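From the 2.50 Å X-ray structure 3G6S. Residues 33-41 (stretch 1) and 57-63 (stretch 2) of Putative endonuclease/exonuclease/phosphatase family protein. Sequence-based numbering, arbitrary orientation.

Stretch 1, residues 33-41: FIKDHELDI
Stretch 2, residues 57-63: AGLPEYD

Stretch 1 is the end of a helix and the loop that follows it. Residues 33-36 are helical, and the helix begins earlier in the chain. His-37 N bonds to Phe-33 O at 2.9 Å. The same carbonyl also takes a side-chain bond, from His-37 ND1 to Phe-33 O at 3.2 Å, so Phe-33 O serves two donors of one residue. His-37 reaches it with chi1 m and chi2 73°.

The helix ends in a Schellman motif. Glu-38 has positive phi, with phi/psi 48/53. Leu-39 N bonds to Ile-34 O at 3.1 Å, and Glu-38 N makes a weak bond to Lys-35 O, also at 3.1 Å. The last-turn carbonyls of Phe-33, Ile-34 and Lys-35 thus all find donors. Leu-39 then extends (-65/132), Asp-40 returns to -87/-44, and Ile-41 is extended, at -140/131.

Stretch 2 also starts in the last turn of a helix, at Ala-57 and Gly-58. Leu-59 is the first residue to leave helical values, at -120/67. A type I turn runs from Leu-59 to Tyr-62, with Pro-60 at -57/-29 and Glu-61 at -82/4. Tyr-62 N closes it on Leu-59 O at 2.9 Å. Proline suits the second position of this turn, where its ring fixes phi and no amide hydrogen is needed.

In register, Lys-35 CA lies 7.5 Å from Leu-59 CA, and Asp-40 CA lies 8.7 Å from Tyr-62 CA. The paths from Lys-35 to Asp-40 and from Leu-59 to Tyr-62 run in roughly the same direction. The two stretches bury 326 Å² between them, both sides summed.

Tyr-62 makes the main polar link. Its phi/psi is -119/-175. Its CB points toward stretch 1, with chi1 -67° (m) and chi2 70°. The ring carries the hydroxyl to the backbone just after the helix end, where Tyr-62 OH donates to Leu-39 O at a very short 2.4 Å. Leu-39 O sits at the ring edge, near its plane. The bond satisfies a carbonyl and a phenol within a buried setting. The Leu-39 side chain has chi1 -92° (between wells) and chi2 38° (p), and its end leads away from stretch 2. Ile-34 CG2 comes obliquely to the ring, 3.8 Å from Tyr-62 CZ.

The apolar part joins Ile-34 to Leu-59. The CB of Ile-34 points toward stretch 2; chi1 is m and chi2 t. Ile-34 CD1 lies 3.6 Å from Leu-59 CD1. Leu-59 leaves its backbone sideways, but its m, t rotamer brings its end nearer. Both residues are buried and have no side-chain polar atoms to satisfy.

Lys-35 is partly exposed. Its CB points sideways, but its end comes nearer, with chi1 m, chi2 111° (between wells), chi3 p and chi4 p. CG and CD pack against Leu-59, with Lys-35 CD 3.4 Å from Leu-59 CD2. The amine then makes a weak bond, Lys-35 NZ to Gly-58 O at 3.3 Å, giving a carbonyl at the helix end a donor.

Asp-40 CB points away from stretch 2. Its OD1 and OD2 are satisfied elsewhere in the structure.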

ATOM      1  N   PHE A  33      -2.229  -0.752 -16.370  1.00 33.70           N
ATOM      2  CA  PHE A  33      -1.260  -1.619 -15.697  1.00 35.79           C
ATOM      3  C   PHE A  33      -1.992  -2.582 -14.750  1.00 30.08           C
ATOM      4  O   PHE A  33      -1.763  -3.795 -14.774  1.00 34.70           O
ATOM      5  CB  PHE A  33      -0.271  -0.760 -14.907  1.00 34.54           C
ATOM      6  CG  PHE A  33       0.795  -1.545 -14.220  1.00 34.99           C
ATOM      7  CD1 PHE A  33       1.963  -1.884 -14.884  1.00 37.54           C
ATOM      8  CD2 PHE A  33       0.633  -1.945 -12.898  1.00 40.76           C
ATOM      9  CE1 PHE A  33       2.960  -2.610 -14.240  1.00 43.42           C
ATOM     10  CE2 PHE A  33       1.624  -2.673 -12.243  1.00 42.43           C
ATOM     11  CZ  PHE A  33       2.790  -3.006 -12.916  1.00 43.85           C
ATOM     12  N   ILE A  34      -2.884  -2.027 -13.933  1.00 28.50           N
ATOM     13  CA  ILE A  34      -3.668  -2.804 -12.979  1.00 23.76           C
ATOM     14  C   ILE A  34      -4.465  -3.918 -13.654  1.00 26.67           C
ATOM     15  O   ILE A  34      -4.357  -5.082 -13.260  1.00 30.00           O
ATOM     16  CB  ILE A  34      -4.625  -1.885 -12.190  1.00 20.81           C
ATOM     17  CG1 ILE A  34      -3.804  -0.856 -11.401  1.00 23.29           C
ATOM     18  CG2 ILE A  34      -5.503  -2.708 -11.250  1.00 15.09           C
ATOM     19  CD1 ILE A  34      -4.644   0.176 -10.658  1.00 20.70           C
ATOM     20  N   LYS A  35      -5.265  -3.580 -14.664  1.00 29.39           N
ATOM     21  CA  LYS A  35      -6.045  -4.607 -15.358  1.00 27.26           C
ATOM     22  C   LYS A  35      -5.147  -5.601 -16.099  1.00 25.34           C
ATOM     23  O   LYS A  35      -5.420  -6.794 -16.096  1.00 28.09           O
ATOM     24  CB  LYS A  35      -7.038  -3.973 -16.349  1.00 28.21           C
ATOM     25  CG  LYS A  35      -8.206  -3.239 -15.698  1.00 28.67           C
ATOM     26  CD  LYS A  35      -8.126  -1.725 -15.912  1.00 33.85           C
ATOM     27  CE  LYS A  35      -8.684  -1.303 -17.265  1.00 27.79           C
ATOM     28  NZ  LYS A  35     -10.129  -1.660 -17.401  1.00 35.56           N
ATOM     29  N   ASP A  36      -4.082  -5.108 -16.731  1.00 21.72           N
ATOM     30  CA  ASP A  36      -3.153  -5.965 -17.473  1.00 32.39           C
ATOM     31  C   ASP A  36      -2.517  -7.032 -16.576  1.00 40.74           C
ATOM     32  O   ASP A  36      -2.510  -8.222 -16.918  1.00 39.28           O
ATOM     33  CB  ASP A  36      -2.018  -5.145 -18.098  1.00 38.47           C
ATOM     34  CG  ASP A  36      -2.430  -4.434 -19.382  1.00 44.10           C
ATOM     35  OD1 ASP A  36      -3.641  -4.434 -19.739  1.00 35.70           O
ATOM     36  OD2 ASP A  36      -1.525  -3.863 -20.035  1.00 37.94           O
ATOM     37  N   HIS A  37      -1.957  -6.607 -15.443  1.00 33.18           N
ATOM     38  CA  HIS A  37      -1.318  -7.542 -14.532  1.00 28.93           C
ATOM     39  C   HIS A  37      -2.323  -8.262 -13.656  1.00 31.44           C
ATOM     40  O   HIS A  37      -1.947  -9.044 -12.785  1.00 26.41           O
ATOM     41  CB  HIS A  37      -0.287  -6.817 -13.673  1.00 36.82           C
ATOM     42  CG  HIS A  37       0.949  -6.431 -14.425  1.00 39.71           C
ATOM     43  ND1 HIS A  37       0.968  -5.412 -15.349  1.00 44.62           N
ATOM     44  CD2 HIS A  37       2.195  -6.963 -14.421  1.00 44.62           C
ATOM     45  CE1 HIS A  37       2.173  -5.330 -15.887  1.00 44.23           C
ATOM     46  NE2 HIS A  37       2.935  -6.260 -15.341  1.00 53.28           N
ATOM     47  N   GLU A  38      -3.603  -8.003 -13.910  1.00 30.08           N
ATOM     48  CA  GLU A  38      -4.698  -8.622 -13.169  1.00 30.70           C
ATOM     49  C   GLU A  38      -4.535  -8.580 -11.665  1.00 28.58           C
ATOM     50  O   GLU A  38      -4.619  -9.602 -10.987  1.00 33.21           O
ATOM     51  CB  GLU A  38      -4.874 -10.065 -13.612  1.00 35.43           C
ATOM     52  CG  GLU A  38      -5.354 -10.186 -15.028  1.00 45.56           C
ATOM     53  CD  GLU A  38      -5.629 -11.611 -15.408  1.00 52.21           C
ATOM     54  OE1 GLU A  38      -4.669 -12.417 -15.420  1.00 51.34           O
ATOM     55  OE2 GLU A  38      -6.809 -11.923 -15.686  1.00 52.50           O
ATOM     56  N   LEU A  39      -4.301  -7.386 -11.148  1.00 29.52           N
ATOM     57  CA  LEU A  39      -4.145  -7.199  -9.721  1.00 29.96           C
ATOM     58  C   LEU A  39      -5.461  -7.538  -9.005  1.00 23.74           C
ATOM     59  O   LEU A  39      -6.522  -7.097  -9.421  1.00 25.66           O
ATOM     60  CB  LEU A  39      -3.727  -5.749  -9.457  1.00 24.44           C
ATOM     61  CG  LEU A  39      -2.216  -5.500  -9.403  1.00 35.52           C
ATOM     62  CD1 LEU A  39      -1.483  -6.344 -10.436  1.00 30.73           C
ATOM     63  CD2 LEU A  39      -1.945  -4.022  -9.610  1.00 25.62           C
ATOM     64  N   ASP A  40      -5.382  -8.338  -7.945  1.00 26.15           N
ATOM     65  CA  ASP A  40      -6.560  -8.726  -7.183  1.00 25.73           C
ATOM     66  C   ASP A  40      -6.853  -7.700  -6.104  1.00 27.41           C
ATOM     67  O   ASP A  40      -8.004  -7.322  -5.884  1.00 35.14           O
ATOM     68  CB  ASP A  40      -6.360 -10.087  -6.509  1.00 27.67           C
ATOM     69  CG  ASP A  40      -6.445 -11.249  -7.477  1.00 27.22           C
ATOM     70  OD1 ASP A  40      -7.425 -11.317  -8.248  1.00 25.94           O
ATOM     71  OD2 ASP A  40      -5.536 -12.113  -7.443  1.00 24.40           O
ATOM     72  N   ILE A  41      -5.803  -7.270  -5.415  1.00 23.94           N
ATOM     73  CA  ILE A  41      -5.931  -6.292  -4.342  1.00 23.63           C
ATOM     74  C   ILE A  41      -4.770  -5.315  -4.435  1.00 28.07           C
ATOM     75  O   ILE A  41      -3.615  -5.722  -4.560  1.00 34.92           O
ATOM     76  CB  ILE A  41      -5.926  -6.969  -2.965  1.00 17.82           C
ATOM     77  CG1 ILE A  41      -7.167  -7.840  -2.840  1.00 17.81           C
ATOM     78  CG2 ILE A  41      -5.907  -5.920  -1.871  1.00 15.28           C
ATOM     79  CD1 ILE A  41      -7.183  -8.677  -1.581  1.00 39.15           C
ATOM     80  N   ALA A  57     -13.486   4.934 -12.039  1.00 27.77           N
ATOM     81  CA  ALA A  57     -13.984   4.992 -13.408  1.00 25.75           C
ATOM     82  C   ALA A  57     -13.172   4.114 -14.353  1.00 29.03           C
ATOM     83  O   ALA A  57     -13.728   3.474 -15.248  1.00 28.95           O
ATOM     84  CB  ALA A  57     -13.979   6.426 -13.899  1.00 26.22           C
ATOM     85  N   GLY A  58     -11.859   4.079 -14.145  1.00 26.43           N
ATOM     86  CA  GLY A  58     -10.993   3.283 -14.994  1.00 20.55           C
ATOM     87  C   GLY A  58     -10.925   1.821 -14.612  1.00 24.48           C
ATOM     88  O   GLY A  58     -10.522   0.987 -15.418  1.00 37.67           O
ATOM     89  N   LEU A  59     -11.314   1.497 -13.383  1.00 32.49           N
ATOM     90  CA  LEU A  59     -11.290   0.104 -12.925  1.00 38.81           C
ATOM     91  C   LEU A  59     -12.714  -0.303 -12.539  1.00 42.56           C
ATOM     92  O   LEU A  59     -13.006  -0.550 -11.361  1.00 45.67           O
ATOM     93  CB  LEU A  59     -10.353  -0.038 -11.713  1.00 43.98           C
ATOM     94  CG  LEU A  59      -8.913   0.498 -11.831  1.00 39.90           C
ATOM     95  CD1 LEU A  59      -8.245   0.442 -10.471  1.00 36.92           C
ATOM     96  CD2 LEU A  59      -8.129  -0.300 -12.850  1.00 36.49           C
ATOM     97  N   PRO A  60     -13.615  -0.384 -13.529  1.00 41.48           N
ATOM     98  CA  PRO A  60     -15.004  -0.757 -13.260  1.00 37.74           C
ATOM     99  C   PRO A  60     -15.189  -2.102 -12.552  1.00 41.68           C
ATOM    100  O   PRO A  60     -16.167  -2.290 -11.821  1.00 38.51           O
ATOM    101  CB  PRO A  60     -15.634  -0.729 -14.646  1.00 29.22           C
ATOM    102  CG  PRO A  60     -14.509  -1.110 -15.536  1.00 30.18           C
ATOM    103  CD  PRO A  60     -13.371  -0.287 -14.980  1.00 40.61           C
ATOM    104  N   GLU A  61     -14.261  -3.032 -12.767  1.00 36.70           N
ATOM    105  CA  GLU A  61     -14.353  -4.353 -12.147  1.00 30.54           C
ATOM    106  C   GLU A  61     -13.846  -4.391 -10.716  1.00 29.40           C
ATOM    107  O   GLU A  61     -13.817  -5.450 -10.079  1.00 26.99           O
ATOM    108  CB  GLU A  61     -13.585  -5.375 -12.966  1.00 33.16           C
ATOM    109  CG  GLU A  61     -14.456  -6.167 -13.906  1.00 50.81           C
ATOM    110  CD  GLU A  61     -13.650  -7.170 -14.699  1.00 66.80           C
ATOM    111  OE1 GLU A  61     -12.833  -6.743 -15.548  1.00 72.99           O
ATOM    112  OE2 GLU A  61     -13.823  -8.386 -14.465  1.00 77.06           O
ATOM    113  N   TYR A  62     -13.466  -3.226 -10.211  1.00 23.34           N
ATOM    114  CA  TYR A  62     -12.946  -3.106  -8.862  1.00 22.81           C
ATOM    115  C   TYR A  62     -13.806  -2.208  -7.996  1.00 23.15           C
ATOM    116  O   TYR A  62     -14.863  -1.735  -8.408  1.00 25.12           O
ATOM    117  CB  TYR A  62     -11.535  -2.522  -8.899  1.00 21.90           C
ATOM    118  CG  TYR A  62     -10.488  -3.413  -9.515  1.00 19.49           C
ATOM    119  CD1 TYR A  62     -10.489  -3.677 -10.882  1.00 10.31           C
ATOM    120  CD2 TYR A  62      -9.478  -3.974  -8.724  1.00 23.95           C
ATOM    121  CE1 TYR A  62      -9.513  -4.481 -11.457  1.00 24.39           C
ATOM    122  CE2 TYR A  62      -8.487  -4.777  -9.281  1.00 24.38           C
ATOM    123  CZ  TYR A  62      -8.509  -5.028 -10.651  1.00 30.24           C
ATOM    124  OH  TYR A  62      -7.525  -5.807 -11.216  1.00 31.12           O
ATOM    125  N   ASP A  63     -13.326  -1.967  -6.785  1.00 29.90           N
ATOM    126  CA  ASP A  63     -14.021  -1.109  -5.848  1.00 30.33           C
ATOM    127  C   ASP A  63     -12.990  -0.526  -4.895  1.00 33.25           C
ATOM    128  O   ASP A  63     -12.003  -1.182  -4.571  1.00 31.82           O
ATOM    129  CB  ASP A  63     -15.065  -1.915  -5.084  1.00 38.77           C
ATOM    130  CG  ASP A  63     -16.367  -1.170  -4.937  1.00 57.93           C
ATOM    131  OD1 ASP A  63     -16.374  -0.125  -4.240  1.00 64.28           O
ATOM    132  OD2 ASP A  63     -17.375  -1.625  -5.529  1.00 53.74           O
TER